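Local coordinates for protein pyocin S8 (Pseudomonas aeruginosa, PDB 6W0V) that kills competing bacteria as a bacteriocin whose nuclease domain, the part described here, probably cleaves DNA as an H-N-H endonuclease and is held by its immunity protein, at residues S44-D47 / F48-Q51; E50-W53 / V54-N58; T69-K72 / G73-G77. The protein carries 1 engineered substitution. One frame throughout, in Å; residues are numbered along the deposited sequence.

All three contacts are local, between neighbouring turns of a helix. Contacts 1 and 2 overlap along helix 45-57, sharing Glu50 and Gln51, while contact 3 takes up nearly all of helix 68-75 and the turn that closes it. Contact 1 is mainly a surface contact, with a salt bridge, an Asp-Gln bond and bridging waters. Contact 2 is partly buried and works through aromatic and aliphatic packing. Contact 3 is largely buried, yet carries a hydrated Lys-Arg pair on its outer side. The two helices meet where Met74 of contact 3 packs on Trp53 and Val56 of contact 2, and where Arg49 of contact 1 reaches the Gly77 carbonyl.

Contact 1: residues S44-D47 / F48-Q51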
loop_
_atom_site.group_PDB
_atom_site.type_symbol
_atom_site.label_atom_id
_atom_site.label_comp_id
_atom_site.label_asym_id
_atom_site.label_seq_id
_atom_site.Cartn_x
_atom_site.Cartn_y
_atom_site.Cartn_z
ATOM N N SER A 44 -7.728 -5.187 17.466
ATOM C CA SER A 44 -6.788 -4.056 17.439
ATOM C C SER A 44 -7.041 -3.266 16.176
ATOM O O SER A 44 -7.738 -3.762 15.263
ATOM C CB SER A 44 -5.375 -4.522 17.464
ATOM O OG SER A 44 -5.080 -5.177 16.247
ATOM N N TRP A 45 -6.435 -2.100 16.114
ATOM C CA TRP A 45 -6.478 -1.299 14.882
ATOM C C TRP A 45 -5.842 -2.114 13.757
ATOM O O TRP A 45 -6.415 -2.180 12.667
ATOM C CB TRP A 45 -5.768 0.031 15.065
ATOM C CG TRP A 45 -5.845 0.756 13.769
ATOM C CD1 TRP A 45 -4.837 1.039 12.898
ATOM C CD2 TRP A 45 -7.060 1.157 13.132
ATOM N NE1 TRP A 45 -5.345 1.650 11.788
ATOM C CE2 TRP A 45 -6.703 1.744 11.904
ATOM C CE3 TRP A 45 -8.408 1.132 13.508
ATOM C CZ2 TRP A 45 -7.650 2.278 11.037
ATOM C CZ3 TRP A 45 -9.343 1.654 12.644
ATOM C CH2 TRP A 45 -8.965 2.222 11.427
ATOM N N ARG A 46 -4.705 -2.735 14.037
ATOM C CA ARG A 46 -4.036 -3.583 13.033
ATOM C C ARG A 46 -5.034 -4.597 12.489
ATOM O O ARG A 46 -5.141 -4.752 11.284
ATOM C CB ARG A 46 -2.862 -4.315 13.658
ATOM C CG ARG A 46 -2.307 -5.362 12.718
ATOM C CD ARG A 46 -1.172 -6.065 13.382
ATOM N NE ARG A 46 -0.638 -6.998 12.426
ATOM C CZ ARG A 46 0.476 -7.680 12.598
ATOM N NH1 ARG A 46 1.179 -7.539 13.707
ATOM N NH2 ARG A 46 0.888 -8.494 11.645
ATOM N N ASP A 47 -5.763 -5.270 13.364
ATOM C CA ASP A 47 -6.698 -6.327 12.927
ATOM C C ASP A 47 -7.729 -5.706 11.990
ATOM O O ASP A 47 -7.991 -6.203 10.897
ATOM C CB ASP A 47 -7.352 -6.942 14.148
ATOM C CG ASP A 47 -8.328 -8.038 13.827
ATOM O OD1 ASP A 47 -8.254 -8.595 12.732
ATOM O OD2 ASP A 47 -9.138 -8.321 14.687
ATOM N N PHE A 48 -8.268 -4.566 12.378
ATOM C CA PHE A 48 -9.267 -3.879 11.549
ATOM C C PHE A 48 -8.626 -3.489 10.226
ATOM O O PHE A 48 -9.221 -3.701 9.183
ATOM C CB PHE A 48 -9.770 -2.636 12.264
ATOM C CG PHE A 48 -10.748 -1.862 11.432
ATOM C CD1 PHE A 48 -12.098 -2.156 11.469
ATOM C CD2 PHE A 48 -10.311 -0.855 10.596
ATOM C CE1 PHE A 48 -12.995 -1.453 10.683
ATOM C CE2 PHE A 48 -11.208 -0.155 9.812
ATOM C CZ PHE A 48 -12.551 -0.438 9.873
ATOM N N ARG A 49 -7.461 -2.869 10.305
ATOM C CA ARG A 49 -6.778 -2.385 9.092
ATOM C C ARG A 49 -6.557 -3.584 8.173
ATOM O O ARG A 49 -6.756 -3.459 6.958
ATOM C CB ARG A 49 -5.468 -1.699 9.457
ATOM C CG ARG A 49 -4.694 -1.258 8.229
ATOM C CD ARG A 49 -3.668 -2.292 7.867
ATOM N NE ARG A 49 -2.618 -2.275 8.864
ATOM C CZ ARG A 49 -1.697 -3.216 8.970
ATOM N NH1 ARG A 49 -0.760 -3.132 9.895
ATOM N NH2 ARG A 49 -1.713 -4.236 8.130
ATOM N N GLU A 50 -6.112 -4.697 8.733
ATOM C CA GLU A 50 -5.844 -5.893 7.908
ATOM C C GLU A 50 -7.143 -6.358 7.266
ATOM O O GLU A 50 -7.188 -6.602 6.077
ATOM C CB GLU A 50 -5.263 -7.009 8.747
ATOM C CG GLU A 50 -3.840 -6.743 9.113
ATOM C CD GLU A 50 -3.209 -7.890 9.862
ATOM O OE1 GLU A 50 -3.901 -8.905 10.076
ATOM O OE2 GLU A 50 -2.035 -7.761 10.221
ATOM N N GLN A 51 -8.195 -6.502 8.045
ATOM C CA GLN A 51 -9.442 -7.053 7.493
ATOM C C GLN A 51 -9.979 -6.066 6.469
ATOM O O GLN A 51 -10.577 -6.485 5.494
ATOM C CB GLN A 51 -10.423 -7.321 8.616
ATOM C CG GLN A 51 -9.927 -8.425 9.526
ATOM C CD GLN A 51 -11.033 -8.921 10.411
ATOM O OE1 GLN A 51 -12.180 -9.012 9.981
ATOM N NE2 GLN A 51 -10.687 -9.207 11.656
HETATM O O HOH W 1 -0.261 -6.922 8.807
HETATM O O HOH W 2 -11.113 -9.900 14.706
HETATM O O HOH W 3 -6.428 -9.539 10.988
#
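Arg46 and Glu50, one turn apart, form a salt bridge in which Arg46 NE donates to Glu50 OE2 at 2.7 Å. The carboxylate oxygen lies in the guanidinium plane, but the donor meets it from above the carboxylate, the two planes being 77° apart. Arg46 NH2 adds a weak second bond. The arginine's extended chain, with CG anti to the backbone N (chi1 170°), carries the guanidinium forward to its partner.

Beside this pair, Gln51 NE2 gives a nearly straight bond to Asp47 OD1 at 2.7 Å, on the syn side though out of the carboxylate plane. A water bridges Asp47 OD1 and Glu50 OE1, linking the two polar pairs. Trp45 and Phe48 make the apolar side: CZ3 of Trp45 sits 3.4 Å from CD2 of Phe48, the rings 25° from parallel but slid apart. CB of Arg49 lies over one face of the indole, toward its rim.

Further out, Leu114 touches both side chains, His98 meets Trp45, and the NH2 of Arg49 bonds to the carbonyl of Gly77. Arg46 packs on Ser25 of the immunity protein. At the start of the helix, Ser44 OG accepts from Asp47 N at 3.0 Å. This is a serine N-cap opening an amphipathic helix, with i to i+4 polar pairs outside and aromatic rings turned into the nuclease domain.

Contact 2: residues E50-W53 / V54-N58; sequences EQFW and VAVAN
Val56 packs against Phe52 and Trp53 on the buried side of the helix, and one methyl does most of the work. Its CG2 lies 3.7 Å from Trp53 CE3 and 4.0 Å from Phe52 CE1, approaching both rings obliquely. The same methyl comes within 3.3 Å of Phe52 O. Val56 CG2 is anti to its own carbonyl carbon (CG1 at chi1 171°), which turns this branch back along the helix toward the previous turn. CG1 lies a little farther out, 4.1 Å from Trp53 CE3.

The two aromatic residues also meet each other. Phe52 CD1 stands 3.5 Å above the centre of the Trp53 ring, while CG of Trp53 lies at the edge of the phenyl ring, so an edge of Phe52 is presented to the face of the indole. Different first torsions, Phe52 CG anti to the backbone N (chi1 178°) and Trp53 CG anti to the carbonyl carbon, let these sequence neighbours bring their rings together in this way. The packed side is covered by Met74 of helix 68-75, which touches Trp53, Val56 and Ala57, and by Ile96 of strand 95-98, which packs on both aromatic residues. Ala55 packs on Ile33 and Gln36 of helix 31-37.

On the partly exposed side no side chains meet across the contact. Val54 CG2 sits close to Glu50 O at 3.1 Å, and the ends of Glu50 and Gln51 turn back to Arg46 and Asp47. Along the backbone, Val54 N, Ala55 N, Val56 N and Ala57 N bond to the carbonyls four residues earlier. The pattern is that of the last turns of an amphipathic helix, whose apolar face here forms part of the core of the colicin/pyocin DNase domain.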
loop_
_atom_site.group_PDB
_atom_site.type_symbol
_atom_site.label_atom_id
_atom_site.label_comp_id
_atom_site.label_asym_id
_atom_site.label_seq_id
_atom_site.Cartn_x
_atom_site.Cartn_y
_atom_site.Cartn_z
ATOM N N GLU A 50 -6.112 -4.697 8.733
ATOM C CA GLU A 50 -5.844 -5.893 7.908
ATOM C C GLU A 50 -7.143 -6.358 7.266
ATOM O O GLU A 50 -7.188 -6.602 6.077
ATOM C CB GLU A 50 -5.263 -7.009 8.747
ATOM C CG GLU A 50 -3.840 -6.743 9.113
ATOM C CD GLU A 50 -3.209 -7.890 9.862
ATOM O OE1 GLU A 50 -3.901 -8.905 10.076
ATOM O OE2 GLU A 50 -2.035 -7.761 10.221
ATOM N N GLN A 51 -8.195 -6.502 8.045
ATOM C CA GLN A 51 -9.442 -7.053 7.493
ATOM C C GLN A 51 -9.979 -6.066 6.469
ATOM O O GLN A 51 -10.577 -6.485 5.494
ATOM C CB GLN A 51 -10.423 -7.321 8.616
ATOM C CG GLN A 51 -9.927 -8.425 9.526
ATOM C CD GLN A 51 -11.033 -8.921 10.411
ATOM O OE1 GLN A 51 -12.180 -9.012 9.981
ATOM N NE2 GLN A 51 -10.687 -9.207 11.656
ATOM N N PHE A 52 -9.759 -4.786 6.714
ATOM C CA PHE A 52 -10.164 -3.702 5.802
ATOM C C PHE A 52 -9.514 -3.952 4.445
ATOM O O PHE A 52 -10.191 -4.082 3.418
ATOM C CB PHE A 52 -9.744 -2.385 6.435
ATOM C CG PHE A 52 -10.033 -1.179 5.604
ATOM C CD1 PHE A 52 -9.222 -0.845 4.536
ATOM C CD2 PHE A 52 -11.117 -0.378 5.908
ATOM C CE1 PHE A 52 -9.489 0.287 3.794
ATOM C CE2 PHE A 52 -11.381 0.755 5.170
ATOM C CZ PHE A 52 -10.570 1.080 4.111
ATOM N N TRP A 53 -8.201 -4.050 4.457
ATOM C CA TRP A 53 -7.477 -4.174 3.176
ATOM C C TRP A 53 -7.728 -5.542 2.572
ATOM O O TRP A 53 -7.786 -5.615 1.352
ATOM C CB TRP A 53 -6.004 -3.888 3.366
ATOM C CG TRP A 53 -5.801 -2.436 3.609
ATOM C CD1 TRP A 53 -5.294 -1.861 4.729
ATOM C CD2 TRP A 53 -6.186 -1.361 2.742
ATOM N NE1 TRP A 53 -5.288 -0.506 4.599
ATOM C CE2 TRP A 53 -5.827 -0.166 3.389
ATOM C CE3 TRP A 53 -6.747 -1.286 1.467
ATOM C CZ2 TRP A 53 -6.010 1.082 2.804
ATOM C CZ3 TRP A 53 -6.940 -0.053 0.895
ATOM C CH2 TRP A 53 -6.581 1.115 1.557
ATOM N N VAL A 54 -7.879 -6.572 3.389
ATOM C CA VAL A 54 -8.252 -7.910 2.870
ATOM C C VAL A 54 -9.587 -7.784 2.154
ATOM O O VAL A 54 -9.742 -8.333 1.077
ATOM C CB VAL A 54 -8.295 -8.959 3.984
ATOM C CG1 VAL A 54 -9.023 -10.218 3.557
ATOM C CG2 VAL A 54 -6.896 -9.275 4.466
ATOM N N ALA A 55 -10.536 -7.078 2.745
ATOM C CA ALA A 55 -11.873 -6.916 2.153
ATOM C C ALA A 55 -11.726 -6.167 0.833
ATOM O O ALA A 55 -12.390 -6.535 -0.125
ATOM C CB ALA A 55 -12.771 -6.203 3.118
ATOM N N VAL A 56 -10.880 -5.141 0.808
ATOM C CA VAL A 56 -10.657 -4.344 -0.423
ATOM C C VAL A 56 -10.103 -5.298 -1.475
ATOM O O VAL A 56 -10.639 -5.324 -2.591
ATOM C CB VAL A 56 -9.714 -3.158 -0.177
ATOM C CG1 VAL A 56 -9.320 -2.495 -1.483
ATOM C CG2 VAL A 56 -10.328 -2.145 0.766
ATOM N N ALA A 57 -9.083 -6.069 -1.117
ATOM C CA ALA A 57 -8.430 -6.998 -2.072
ATOM C C ALA A 57 -9.455 -8.027 -2.539
ATOM O O ALA A 57 -9.332 -8.520 -3.644
ATOM C CB ALA A 57 -7.251 -7.669 -1.441
ATOM N N ASN A 58 -10.436 -8.339 -1.703
ATOM C CA ASN A 58 -11.448 -9.375 -1.991
ATOM C C ASN A 58 -12.627 -8.786 -2.765
ATOM O O ASN A 58 -13.566 -9.546 -3.056
ATOM C CB ASN A 58 -11.958 -10.015 -0.709
ATOM C CG ASN A 58 -12.614 -11.348 -0.976
ATOM O OD1 ASN A 58 -13.595 -11.705 -0.335
ATOM N ND2 ASN A 58 -12.091 -12.075 -1.945
#

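Contact 3: residues T69-K72 / G73-G77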
loop_
_atom_site.group_PDB
_atom_site.type_symbol
_atom_site.label_atom_id
_atom_site.label_comp_id
_atom_site.label_asym_id
_atom_site.label_seq_id
_atom_site.Cartn_x
_atom_site.Cartn_y
_atom_site.Cartn_z
ATOM N N THR A 69 1.461 -6.072 -6.639
ATOM C CA THR A 69 2.125 -6.059 -5.312
ATOM C C THR A 69 1.177 -5.407 -4.313
ATOM O O THR A 69 1.042 -5.952 -3.226
ATOM C CB THR A 69 3.518 -5.433 -5.356
ATOM O OG1 THR A 69 3.422 -4.138 -5.933
ATOM C CG2 THR A 69 4.475 -6.306 -6.128
ATOM N N ASN A 70 0.519 -4.310 -4.683
ATOM C CA ASN A 70 -0.452 -3.691 -3.744
ATOM C C ASN A 70 -1.529 -4.710 -3.419
ATOM O O ASN A 70 -1.827 -4.889 -2.230
ATOM C CB ASN A 70 -1.044 -2.398 -4.287
ATOM C CG ASN A 70 -0.312 -1.216 -3.704
ATOM O OD1 ASN A 70 0.356 -1.361 -2.681
ATOM N ND2 ASN A 70 -0.411 -0.068 -4.347
ATOM N N ALA A 71 -2.102 -5.343 -4.431
ATOM C CA ALA A 71 -3.211 -6.295 -4.239
ATOM C C ALA A 71 -2.713 -7.459 -3.386
ATOM O O ALA A 71 -3.423 -7.895 -2.492
ATOM C CB ALA A 71 -3.744 -6.772 -5.553
ATOM N N LYS A 72 -1.519 -7.956 -3.671
ATOM C CA LYS A 72 -0.932 -9.082 -2.925
ATOM C C LYS A 72 -0.824 -8.683 -1.461
ATOM O O LYS A 72 -1.250 -9.453 -0.600
ATOM C CB LYS A 72 0.462 -9.421 -3.442
ATOM C CG LYS A 72 1.142 -10.541 -2.675
ATOM C CD LYS A 72 0.489 -11.871 -2.889
ATOM C CE LYS A 72 1.152 -12.978 -2.101
ATOM N NZ LYS A 72 0.511 -14.288 -2.359
ATOM N N GLY A 73 -0.273 -7.505 -1.211
ATOM C CA GLY A 73 -0.121 -7.015 0.168
ATOM C C GLY A 73 -1.472 -6.912 0.821
ATOM O O GLY A 73 -1.604 -7.324 1.978
ATOM N N MET A 74 -2.443 -6.380 0.095
ATOM C CA MET A 74 -3.797 -6.190 0.658
ATOM C C MET A 74 -4.402 -7.540 1.013
ATOM O O MET A 74 -5.076 -7.624 2.017
ATOM C CB MET A 74 -4.690 -5.445 -0.321
ATOM C CG MET A 74 -4.328 -4.006 -0.400
ATOM S SD MET A 74 -5.673 -2.970 -1.033
ATOM C CE MET A 74 -6.501 -4.084 -2.168
ATOM N N ARG A 75 -4.143 -8.589 0.254
ATOM C CA ARG A 75 -4.673 -9.929 0.588
ATOM C C ARG A 75 -4.051 -10.408 1.900
ATOM O O ARG A 75 -4.667 -11.253 2.559
ATOM C CB ARG A 75 -4.422 -10.902 -0.557
ATOM C CG ARG A 75 -5.344 -10.644 -1.733
ATOM C CD ARG A 75 -5.282 -11.770 -2.738
ATOM N NE ARG A 75 -3.980 -11.903 -3.381
ATOM C CZ ARG A 75 -3.565 -11.180 -4.416
ATOM N NH1 ARG A 75 -2.373 -11.414 -4.935
ATOM N NH2 ARG A 75 -4.328 -10.233 -4.932
ATOM N N ASP A 76 -2.898 -9.856 2.267
ATOM C CA ASP A 76 -2.204 -10.143 3.546
ATOM C C ASP A 76 -2.636 -9.131 4.598
ATOM O O ASP A 76 -2.098 -9.195 5.708
ATOM C CB ASP A 76 -0.686 -10.056 3.401
ATOM C CG ASP A 76 -0.083 -11.152 2.559
ATOM O OD1 ASP A 76 -0.741 -12.196 2.404
ATOM O OD2 ASP A 76 1.036 -10.930 2.059
ATOM N N GLY A 77 -3.536 -8.224 4.235
ATOM C CA GLY A 77 -4.041 -7.184 5.146
ATOM C C GLY A 77 -3.095 -6.010 5.226
ATOM O O GLY A 77 -3.243 -5.191 6.116
HETATM O O HOH W 4 -1.063 -12.049 -0.181
HETATM O O HOH W 5 -2.335 -13.587 -1.890
HETATM O O HOH W 6 -1.109 -14.044 -4.749
#
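Arg75 folds back over the preceding turn, laying one face of its guanidinium on the backbone of Ala71 and Lys72. Lys72 CA lies 3.4 Å from Arg75 NH1, and Ala71 O also sits above the plane, toward its rim; the contact with that carbonyl is made by the face and is not a hydrogen bond. A bend at chi3 (-65°) brings the group down onto the helix, with Arg75 NH2 3.6 Å from Ala71 CB.

Lys72 crosses Arg75 at about a right angle. Its chain bends at chi2 (69°), which places CD 3.5 Å from Arg75 NH1 while NZ continues outward. Two waters span the like charges: one accepts from Lys72 NZ and Arg75 NE, the other from NZ and NH1. They probably soften the repulsion between the cations.

Met74 leaves the helix on another side, its CG 3.2 Å from Asn70 O. After it the helix closes: Asp76 N donates to Gly73 O at 2.9 Å and only weakly to Lys72 O, and a water donates to the Lys72 carbonyl at 2.6 Å. Gly77, with positive phi (82°), completes a Schellman motif, its N donating to Met74 O.

The Asp76 carboxylate is taken by the immunity protein, through Ser23 OG and the Phe24 N of that chain, and Lys72 packs on its Phe20. On the inner side Met74 faces helix 45-57 and, with Ala71, touches Val63 of helix 60-63. Helix 68-75 thus lies between those two helices of the nuclease domain and the bound immunity protein.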